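Local coordinates for protein exodeoxyribonuclease III (Methanosarcina mazei, PDB 5J8N) that probably cleaves DNA at abasic sites and trims double-stranded DNA from its 3' ends, as a magnesium-dependent nuclease of the exonuclease III family, at residues E228-R231 and E232-K235; D191-R194 and M195-E199; E120-G123 and Y124-F128; S171-P175 and E176-W180. The protein carries 3 engineered substitutions. All coordinates share one frame; numbering follows the deposited sequence.

Contact 1: residues E228-R231 and E232-K235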
# COMPACT_ATOMS: atom_id res chain seq x y z
N GLU A 228 0.67 -12.36 -12.05
CA GLU A 228 -0.29 -13.31 -12.62
C GLU A 228 -0.09 -14.72 -12.10
O GLU A 228 -1.07 -15.47 -11.99
CB GLU A 228 -0.15 -13.29 -14.17
CG GLU A 228 -0.83 -14.44 -14.91
CD GLU A 228 -2.32 -14.37 -14.82
OE1 GLU A 228 -2.97 -15.45 -14.87
OE2 GLU A 228 -2.84 -13.23 -14.71
N ASN A 229 1.17 -15.09 -11.82
CA ASN A 229 1.41 -16.44 -11.33
C ASN A 229 0.77 -16.70 -9.94
O ASN A 229 0.65 -17.88 -9.56
CB ASN A 229 2.91 -16.78 -11.27
CG ASN A 229 3.70 -15.83 -10.40
OD1 ASN A 229 3.17 -15.00 -9.67
ND2 ASN A 229 5.04 -15.96 -10.47
N LEU A 230 0.24 -15.68 -9.27
CA LEU A 230 -0.50 -15.86 -8.01
C LEU A 230 -2.03 -15.89 -8.17
O LEU A 230 -2.75 -16.04 -7.17
CB LEU A 230 -0.12 -14.75 -7.04
CG LEU A 230 1.24 -14.93 -6.35
CD1 LEU A 230 1.59 -13.69 -5.57
CD2 LEU A 230 1.16 -16.11 -5.37
N ARG A 231 -2.53 -15.86 -9.40
CA ARG A 231 -3.99 -15.76 -9.62
C ARG A 231 -4.76 -16.82 -8.85
O ARG A 231 -5.72 -16.44 -8.15
CB ARG A 231 -4.32 -15.88 -11.11
CG ARG A 231 -5.83 -15.86 -11.42
CD ARG A 231 -6.07 -16.17 -12.90
NE ARG A 231 -5.56 -15.13 -13.80
CZ ARG A 231 -6.22 -14.00 -14.05
NH1 ARG A 231 -7.37 -13.79 -13.43
NH2 ARG A 231 -5.71 -13.10 -14.88
N GLU A 232 -4.33 -18.08 -8.88
CA GLU A 232 -5.14 -19.14 -8.29
C GLU A 232 -4.96 -19.18 -6.78
O GLU A 232 -5.71 -19.87 -6.07
CB GLU A 232 -4.78 -20.48 -8.89
CG GLU A 232 -4.84 -20.49 -10.40
CD GLU A 232 -6.14 -19.96 -10.97
OE1 GLU A 232 -7.21 -20.20 -10.36
OE2 GLU A 232 -6.09 -19.31 -12.04
N ASN A 233 -3.95 -18.48 -6.29
CA ASN A 233 -3.72 -18.39 -4.82
C ASN A 233 -4.54 -17.34 -4.11
O ASN A 233 -4.63 -17.37 -2.87
CB ASN A 233 -2.24 -18.12 -4.55
CG ASN A 233 -1.38 -19.22 -5.13
OD1 ASN A 233 -0.71 -19.01 -6.16
ND2 ASN A 233 -1.41 -20.40 -4.52
N VAL A 234 -5.08 -16.39 -4.85
CA VAL A 234 -5.86 -15.33 -4.23
C VAL A 234 -7.26 -15.79 -3.95
O VAL A 234 -8.03 -16.14 -4.86
CB VAL A 234 -5.93 -14.05 -5.10
CG1 VAL A 234 -6.71 -12.97 -4.36
CG2 VAL A 234 -4.55 -13.55 -5.49
N LYS A 235 -7.62 -15.85 -2.66
CA LYS A 235 -8.94 -16.37 -2.32
C LYS A 235 -9.93 -15.28 -1.99
O LYS A 235 -11.14 -15.56 -2.04
CB LYS A 235 -8.82 -17.31 -1.15
CG LYS A 235 -7.88 -18.49 -1.41
CD LYS A 235 -8.27 -19.21 -2.67
CE LYS A 235 -7.31 -20.35 -3.04
NZ LYS A 235 -7.78 -21.10 -4.25
O HOH W 1 -2.08 -19.11 -10.22
O HOH W 2 -8.33 -16.87 -7.50

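Contact 2: residues D191-R194 and M195-E199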
# COMPACT_ATOMS: atom_id res chain seq x y z
N ASP A 191 -5.02 -6.35 -10.29
CA ASP A 191 -5.60 -5.54 -9.22
C ASP A 191 -6.52 -6.48 -8.42
O ASP A 191 -7.60 -6.90 -8.88
CB ASP A 191 -6.35 -4.36 -9.86
CG ASP A 191 -7.04 -3.47 -8.90
OD1 ASP A 191 -7.24 -3.81 -7.73
OD2 ASP A 191 -7.44 -2.36 -9.32
N SER A 192 -6.08 -6.89 -7.24
CA SER A 192 -6.77 -8.01 -6.57
C SER A 192 -8.26 -7.70 -6.27
O SER A 192 -9.10 -8.59 -6.44
CB SER A 192 -6.02 -8.46 -5.30
OG SER A 192 -6.00 -7.43 -4.34
N PHE A 193 -8.56 -6.48 -5.81
CA PHE A 193 -9.97 -6.18 -5.55
C PHE A 193 -10.85 -6.44 -6.74
O PHE A 193 -11.94 -7.00 -6.62
CB PHE A 193 -10.10 -4.74 -5.09
CG PHE A 193 -11.49 -4.41 -4.62
CD1 PHE A 193 -11.96 -4.89 -3.40
CD2 PHE A 193 -12.32 -3.65 -5.44
CE1 PHE A 193 -13.26 -4.61 -2.99
CE2 PHE A 193 -13.63 -3.34 -5.05
CZ PHE A 193 -14.12 -3.84 -3.82
N ARG A 194 -10.35 -6.09 -7.93
CA ARG A 194 -11.10 -6.26 -9.17
C ARG A 194 -11.11 -7.69 -9.70
O ARG A 194 -11.86 -7.99 -10.63
CB ARG A 194 -10.53 -5.29 -10.24
CG ARG A 194 -10.77 -3.82 -9.91
CD ARG A 194 -12.24 -3.48 -9.62
NE ARG A 194 -12.39 -2.05 -9.36
CZ ARG A 194 -13.50 -1.55 -8.81
NH1 ARG A 194 -14.48 -2.34 -8.41
NH2 ARG A 194 -13.59 -0.25 -8.61
N MET A 195 -10.34 -8.59 -9.10
CA MET A 195 -10.50 -10.02 -9.41
C MET A 195 -11.88 -10.50 -9.01
O MET A 195 -12.37 -11.46 -9.59
CB MET A 195 -9.45 -10.87 -8.71
CG MET A 195 -8.06 -10.63 -9.27
SD MET A 195 -6.80 -11.48 -8.31
CE MET A 195 -7.24 -13.17 -8.73
N PHE A 196 -12.51 -9.86 -8.03
CA PHE A 196 -13.78 -10.40 -7.50
C PHE A 196 -14.94 -9.40 -7.55
O PHE A 196 -16.10 -9.81 -7.55
CB PHE A 196 -13.62 -10.85 -6.04
CG PHE A 196 -12.51 -11.85 -5.83
CD1 PHE A 196 -12.68 -13.20 -6.07
CD2 PHE A 196 -11.31 -11.40 -5.36
CE1 PHE A 196 -11.63 -14.08 -5.86
CE2 PHE A 196 -10.26 -12.25 -5.16
CZ PHE A 196 -10.43 -13.60 -5.39
N ASN A 197 -14.64 -8.10 -7.56
CA ASN A 197 -15.68 -7.10 -7.41
C ASN A 197 -15.55 -5.99 -8.43
O ASN A 197 -14.60 -5.20 -8.35
CB ASN A 197 -15.63 -6.50 -6.00
CG ASN A 197 -16.85 -5.61 -5.71
OD1 ASN A 197 -17.53 -5.14 -6.63
ND2 ASN A 197 -17.18 -5.44 -4.44
N PRO A 198 -16.48 -5.94 -9.38
CA PRO A 198 -16.46 -4.93 -10.44
C PRO A 198 -17.17 -3.63 -10.10
O PRO A 198 -17.17 -2.74 -10.97
CB PRO A 198 -17.22 -5.63 -11.57
CG PRO A 198 -18.24 -6.42 -10.84
CD PRO A 198 -17.56 -6.94 -9.61
N GLU A 199 -17.73 -3.52 -8.91
CA GLU A 199 -18.68 -2.44 -8.64
C GLU A 199 -17.98 -1.15 -8.20
O GLU A 199 -16.88 -1.15 -7.61
CB GLU A 199 -19.68 -2.88 -7.59
CG GLU A 199 -20.46 -4.11 -8.02
CD GLU A 199 -21.40 -4.64 -6.94
OE1 GLU A 199 -21.48 -4.07 -5.84
OE2 GLU A 199 -22.09 -5.65 -7.21

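Contact 3: residues E120-G123 and Y124-F128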
# COMPACT_ATOMS: atom_id res chain seq x y z
N GLU A 120 7.23 19.36 -9.95
CA GLU A 120 8.44 18.59 -9.73
C GLU A 120 8.06 17.30 -8.96
O GLU A 120 8.64 16.22 -9.21
CB GLU A 120 9.49 19.40 -8.99
CG GLU A 120 10.70 18.63 -8.57
CD GLU A 120 10.83 18.58 -7.07
OE1 GLU A 120 10.42 19.55 -6.39
OE2 GLU A 120 11.32 17.55 -6.58
N ARG A 121 7.07 17.38 -8.07
CA ARG A 121 6.72 16.19 -7.32
C ARG A 121 5.88 15.26 -8.18
O ARG A 121 5.98 14.05 -8.01
CB ARG A 121 5.98 16.50 -6.01
CG ARG A 121 6.89 17.08 -4.95
CD ARG A 121 8.14 16.23 -4.72
NE ARG A 121 7.79 14.99 -4.05
CZ ARG A 121 8.66 14.09 -3.62
NH1 ARG A 121 9.96 14.24 -3.82
NH2 ARG A 121 8.20 13.04 -2.99
N LEU A 122 5.12 15.81 -9.12
CA LEU A 122 4.43 14.94 -10.08
C LEU A 122 5.51 14.19 -10.91
O LEU A 122 5.39 12.97 -11.11
CB LEU A 122 3.51 15.75 -11.00
CG LEU A 122 2.87 14.92 -12.14
CD1 LEU A 122 2.06 13.74 -11.58
CD2 LEU A 122 1.99 15.82 -13.01
N GLY A 123 6.58 14.87 -11.28
CA GLY A 123 7.67 14.26 -12.04
C GLY A 123 8.30 13.16 -11.22
O GLY A 123 8.59 12.08 -11.74
N TYR A 124 8.49 13.41 -9.93
CA TYR A 124 9.11 12.46 -9.05
C TYR A 124 8.23 11.23 -8.92
O TYR A 124 8.71 10.09 -8.94
CB TYR A 124 9.35 13.10 -7.66
CG TYR A 124 10.06 12.21 -6.65
CD1 TYR A 124 11.46 12.23 -6.54
CD2 TYR A 124 9.36 11.39 -5.78
CE1 TYR A 124 12.09 11.41 -5.62
CE2 TYR A 124 9.99 10.59 -4.85
CZ TYR A 124 11.36 10.62 -4.77
OH TYR A 124 11.95 9.81 -3.84
N LYS A 125 6.92 11.44 -8.72
CA LYS A 125 5.96 10.35 -8.67
C LYS A 125 6.05 9.46 -9.93
O LYS A 125 6.12 8.23 -9.81
CB LYS A 125 4.54 10.91 -8.52
CG LYS A 125 3.46 9.85 -8.48
CD LYS A 125 2.09 10.52 -8.37
CE LYS A 125 1.00 9.44 -8.23
NZ LYS A 125 -0.36 10.07 -8.21
N MET A 126 6.06 10.08 -11.10
CA MET A 126 6.12 9.29 -12.34
C MET A 126 7.47 8.56 -12.45
O MET A 126 7.51 7.40 -12.92
CB MET A 126 5.86 10.18 -13.53
CG MET A 126 4.48 10.83 -13.56
SD MET A 126 3.10 9.68 -13.48
CE MET A 126 3.31 8.79 -15.00
N ALA A 127 8.56 9.20 -12.03
CA ALA A 127 9.86 8.54 -12.06
C ALA A 127 9.89 7.35 -11.07
O ALA A 127 10.47 6.29 -11.33
CB ALA A 127 10.94 9.55 -11.72
N PHE A 128 9.28 7.52 -9.90
CA PHE A 128 9.17 6.44 -8.92
C PHE A 128 8.39 5.29 -9.51
O PHE A 128 8.78 4.13 -9.37
CB PHE A 128 8.52 6.98 -7.61
CG PHE A 128 8.56 5.99 -6.48
CD1 PHE A 128 7.68 4.96 -6.45
CD2 PHE A 128 9.46 6.17 -5.42
CE1 PHE A 128 7.68 4.02 -5.41
CE2 PHE A 128 9.47 5.25 -4.37
CZ PHE A 128 8.58 4.17 -4.36

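Contact 4: residues S171-P175 and E176-W180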
# COMPACT_ATOMS: atom_id res chain seq x y z
N SER A 171 -3.60 15.69 -9.73
CA SER A 171 -2.76 14.50 -9.50
C SER A 171 -3.48 13.53 -8.57
O SER A 171 -3.97 13.92 -7.49
CB SER A 171 -1.39 14.90 -8.94
OG SER A 171 -0.63 13.69 -8.65
N GLY A 172 -3.56 12.27 -9.00
CA GLY A 172 -4.47 11.31 -8.40
C GLY A 172 -5.39 10.77 -9.49
O GLY A 172 -5.85 9.64 -9.41
N PHE A 173 -5.70 11.61 -10.46
CA PHE A 173 -6.57 11.17 -11.53
C PHE A 173 -6.17 11.77 -12.87
O PHE A 173 -7.03 12.00 -13.72
CB PHE A 173 -8.05 11.49 -11.21
CG PHE A 173 -9.02 10.62 -11.98
CD1 PHE A 173 -8.93 9.22 -11.88
CD2 PHE A 173 -9.99 11.16 -12.82
CE1 PHE A 173 -9.75 8.38 -12.65
CE2 PHE A 173 -10.87 10.32 -13.59
CZ PHE A 173 -10.72 8.93 -13.47
N LEU A 174 -4.88 12.04 -13.04
CA LEU A 174 -4.39 12.53 -14.34
C LEU A 174 -4.31 11.43 -15.36
O LEU A 174 -3.95 10.30 -15.02
CB LEU A 174 -3.02 13.19 -14.20
CG LEU A 174 -2.97 14.44 -13.28
CD1 LEU A 174 -1.52 14.80 -13.04
CD2 LEU A 174 -3.64 15.64 -13.94
N PRO A 175 -4.61 11.75 -16.63
CA PRO A 175 -4.47 10.69 -17.64
C PRO A 175 -3.13 9.95 -17.59
O PRO A 175 -3.12 8.70 -17.71
CB PRO A 175 -4.67 11.46 -18.97
CG PRO A 175 -5.69 12.56 -18.60
CD PRO A 175 -5.18 13.00 -17.20
N GLU A 176 -2.00 10.63 -17.41
CA GLU A 176 -0.72 9.98 -17.45
C GLU A 176 -0.50 9.02 -16.27
O GLU A 176 0.19 8.01 -16.38
CB GLU A 176 0.39 11.03 -17.52
CG GLU A 176 0.29 12.08 -16.41
CD GLU A 176 -0.46 13.38 -16.80
OE1 GLU A 176 0.01 14.47 -16.36
OE2 GLU A 176 -1.48 13.36 -17.56
N GLU A 177 -1.08 9.35 -15.13
CA GLU A 177 -0.99 8.47 -13.98
C GLU A 177 -1.81 7.18 -14.20
O GLU A 177 -1.36 6.05 -13.89
CB GLU A 177 -1.46 9.18 -12.73
CG GLU A 177 -0.60 10.38 -12.38
CD GLU A 177 -1.25 11.26 -11.34
OE1 GLU A 177 -2.48 11.52 -11.44
OE2 GLU A 177 -0.53 11.69 -10.41
N ARG A 178 -3.03 7.37 -14.70
CA ARG A 178 -3.92 6.25 -15.02
C ARG A 178 -3.27 5.38 -16.10
O ARG A 178 -3.36 4.14 -16.01
CB ARG A 178 -5.26 6.79 -15.48
CG ARG A 178 -5.97 7.62 -14.37
CD ARG A 178 -7.17 8.34 -14.95
NE ARG A 178 -8.15 7.35 -15.43
CZ ARG A 178 -9.16 7.63 -16.25
NH1 ARG A 178 -9.36 8.88 -16.70
NH2 ARG A 178 -9.99 6.66 -16.61
N ALA A 179 -2.60 6.02 -17.06
CA ALA A 179 -1.97 5.29 -18.18
C ALA A 179 -0.84 4.46 -17.60
O ALA A 179 -0.57 3.33 -18.07
CB ALA A 179 -1.46 6.24 -19.25
N TRP A 180 -0.11 5.00 -16.63
CA TRP A 180 0.96 4.20 -16.04
C TRP A 180 0.36 2.97 -15.37
O TRP A 180 0.94 1.88 -15.48
CB TRP A 180 1.82 5.01 -15.04
CG TRP A 180 2.81 4.07 -14.41
CD1 TRP A 180 4.01 3.69 -14.94
CD2 TRP A 180 2.62 3.28 -13.22
NE1 TRP A 180 4.59 2.73 -14.12
CE2 TRP A 180 3.76 2.48 -13.06
CE3 TRP A 180 1.63 3.23 -12.25
CZ2 TRP A 180 3.94 1.61 -11.97
CZ3 TRP A 180 1.79 2.37 -11.16
CH2 TRP A 180 2.94 1.54 -11.04
O HOH W 3 -8.18 11.27 -16.12

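Contact 1: residues E228-R231 and E232-K235
Two side chains with CG anti to the carbonyl carbon, Leu230 (chi1 -78°) and Asn233 (chi1 -59°), meet on one side of a 3-10 turn. This turn spans 228-233 and links strand 218-227 to strand 234-239, an outermost strand of the six-stranded sheet in this DNase I-like fold. The two side chains cross at about a right angle, and Leu230 CD2 lies 3.5 Å from Asn233 OD1. Asn233 ND2 is held by the backbone O of Glu256, so the amide also ties the turn to the neighbouring strand 251-256. Leu230 packs on Phe257 and Lys145.

The backbone closes the turn. Asn233 N donates to Leu230 O at 2.9 Å, approaching from well above the carbonyl plane. Val234 N makes only weak bonds, to Leu230 O and Arg231 O, where the turn passes into the strand. A water bridges Asn229 O and Glu232 N, and a second water donates to both Arg231 O and Val234 O.

Arg231 grips Glu228 side-on in a salt bridge. Arg231 NE meets Glu228 OE1 at 2.8 Å close to the guanidinium plane. Arg231 NH2 reaches the syn lone pair of Glu228 OE2 at 2.9 Å, tilted from that plane. This two-point grip fixes the rotation of the guanidinium. Glu232 folds back with its chain bent at chi2. Glu232 OE2 lies 3.3 Å from Arg231 CD and thus touches the aliphatic part of the arginine. The charge itself is farther off, with Glu232 OE2 4.6 Å from Arg231 NE. Beyond the turn, Lys235 NZ donates to Glu232 O at 3.0 Å, nearly in line with the C=O bond.

Contact 2: residues D191-R194 and M195-E199
From a short, weakly bonded helix at about 192-196, Arg194 reaches forward to the loop 197-199. Arg194 NH1 donates to Glu199 O at 2.8 Å and to Asn197 O at 2.9 Å. Both bonds are nearly straight, and both oxygens lie close to the guanidinium plane. The bend at chi2 (-54°) turns the Arg194 chain toward these carbonyls. Its NH2 forms a salt bridge with Asp160.

Asn197 has two roles. Asn197 OD1 accepts from Glu199 N at 2.8 Å, which makes an Asx turn. Asn197 CB sits over one face of the Phe193 ring, 4.1 Å from the centroid, as a CH-pi contact. The two side chains run side by side. The helix itself follows strand 189-191 of the seven-stranded sheet in the DNase I-like fold and packs across strand 234-239 of the other sheet. Phe193 O accepts from both Phe196 N and Asn197 N. Met195 N donates to Ser192 O at 2.9 Å. The side chain of Met195 continues past Ser192, with Met195 SD 4.3 Å from Ser192 CB, and reaches Val234 and Arg231.

Contact 3: residues E120-G123 and Y124-F128
Tyr124 and Arg121 stack one helical turn apart on helix 119-141. The guanidinium lies flat over the phenol ring, with planes 20° apart. Arg121 CZ is 4.0 Å from the Tyr124 ring centroid, a cation-pi contact. Arg121 NH1 sits over the centre of the ring, while Arg121 NH2 lies 3.4 Å from Tyr124 CD2. Tyr124 leaves the helix with CG anti to the backbone N (chi1 -178°). Arg121 bends at both chi2 and chi3, which folds its guanidinium over the ring and lets the two side chains point the same way. Outside partners hold both ends: Arg121 NH2 forms a salt bridge with Glu94, and Tyr124 OH is hydrogen-bonded to Val90 O.

Leu122 CD1 touches Met126 CG at 4.3 Å, and both side chains pack on helix 175-186. Gly123 adds its carbonyl: Gly123 O accepts from Ala127 N at 2.9 Å. The same i to i+4 pattern joins Tyr124 N to Glu120 O at 2.9 Å, Lys125 N to Arg121 O, and Met126 N to Leu122 O. This helix is the crossover of the beta-alpha-beta unit formed with strands 106-111 and 146-149. Lys125 runs fully extended, and its NZ forms a salt bridge with Glu177 and also donates to the backbone O of Asn153, the predicted transition-state stabiliser.

The Tyr124 ring and Glu94 together probably hold the Arg121 guanidinium flat and limit its rotation. The ring face and the carboxylate probably also offset its positive charge, which has that of Arg96 close by.

Contact 4: residues S171-P175 and E176-W180
Glu177 OE1 is gripped by two backbone N-H groups, Gly172 N at 2.8 Å and Leu174 N at 2.9 Å. Leu174 is the N-cap of helix 175-186 and Glu177 its N3 residue, so the Leu174 bond is the N3-to-N-cap half of a capping box. The leucine side chain cannot return the reciprocal bond. Gly172 N meets OE1 on the syn side; Leu174 N comes nearly in line with the C-O bond. Ser171 OG donates to the other oxygen, Glu177 OE2, at 2.7 Å on its syn lone pair. The Glu177 chain, extended beyond CG, carries the carboxylate back to the loop. With a lysine of helix 119-141 also at OE2, these donors would probably favour the ionised form. The helix begins with Arg178 N bonded to Leu174 O at 3.1 Å and Ala179 N to Pro175 O.

Arg178 lies over Phe173, with ring and guanidinium planes 13° apart. Arg178 CD makes a CH-pi contact 3.8 Å from the Phe173 centroid. Arg178 NE is hydrogen-bonded to His156 O. A water accepts from Arg178 NH1 at 2.7 Å and donates to Phe173 O at 2.8 Å.

Overall arrangement
From the N terminus the order is contact 3, contact 4, contact 2, contact 1. They follow in series, and none nests in or crosses another. Contact 3 lies within the crossover helix 119-141, and contact 4 closes the loop that leads into helix 175-186. These two touch: a salt bridge and leucine packing join the two helices. Contact 2 closes the loop after helix 192-196, and contact 1 closes the turn between strands 218-227 and 234-239. They also touch, through Met195 and Phe196 against Val234. The two pairs stay apart; contacts 2 and 4 have centres about 20 Å apart.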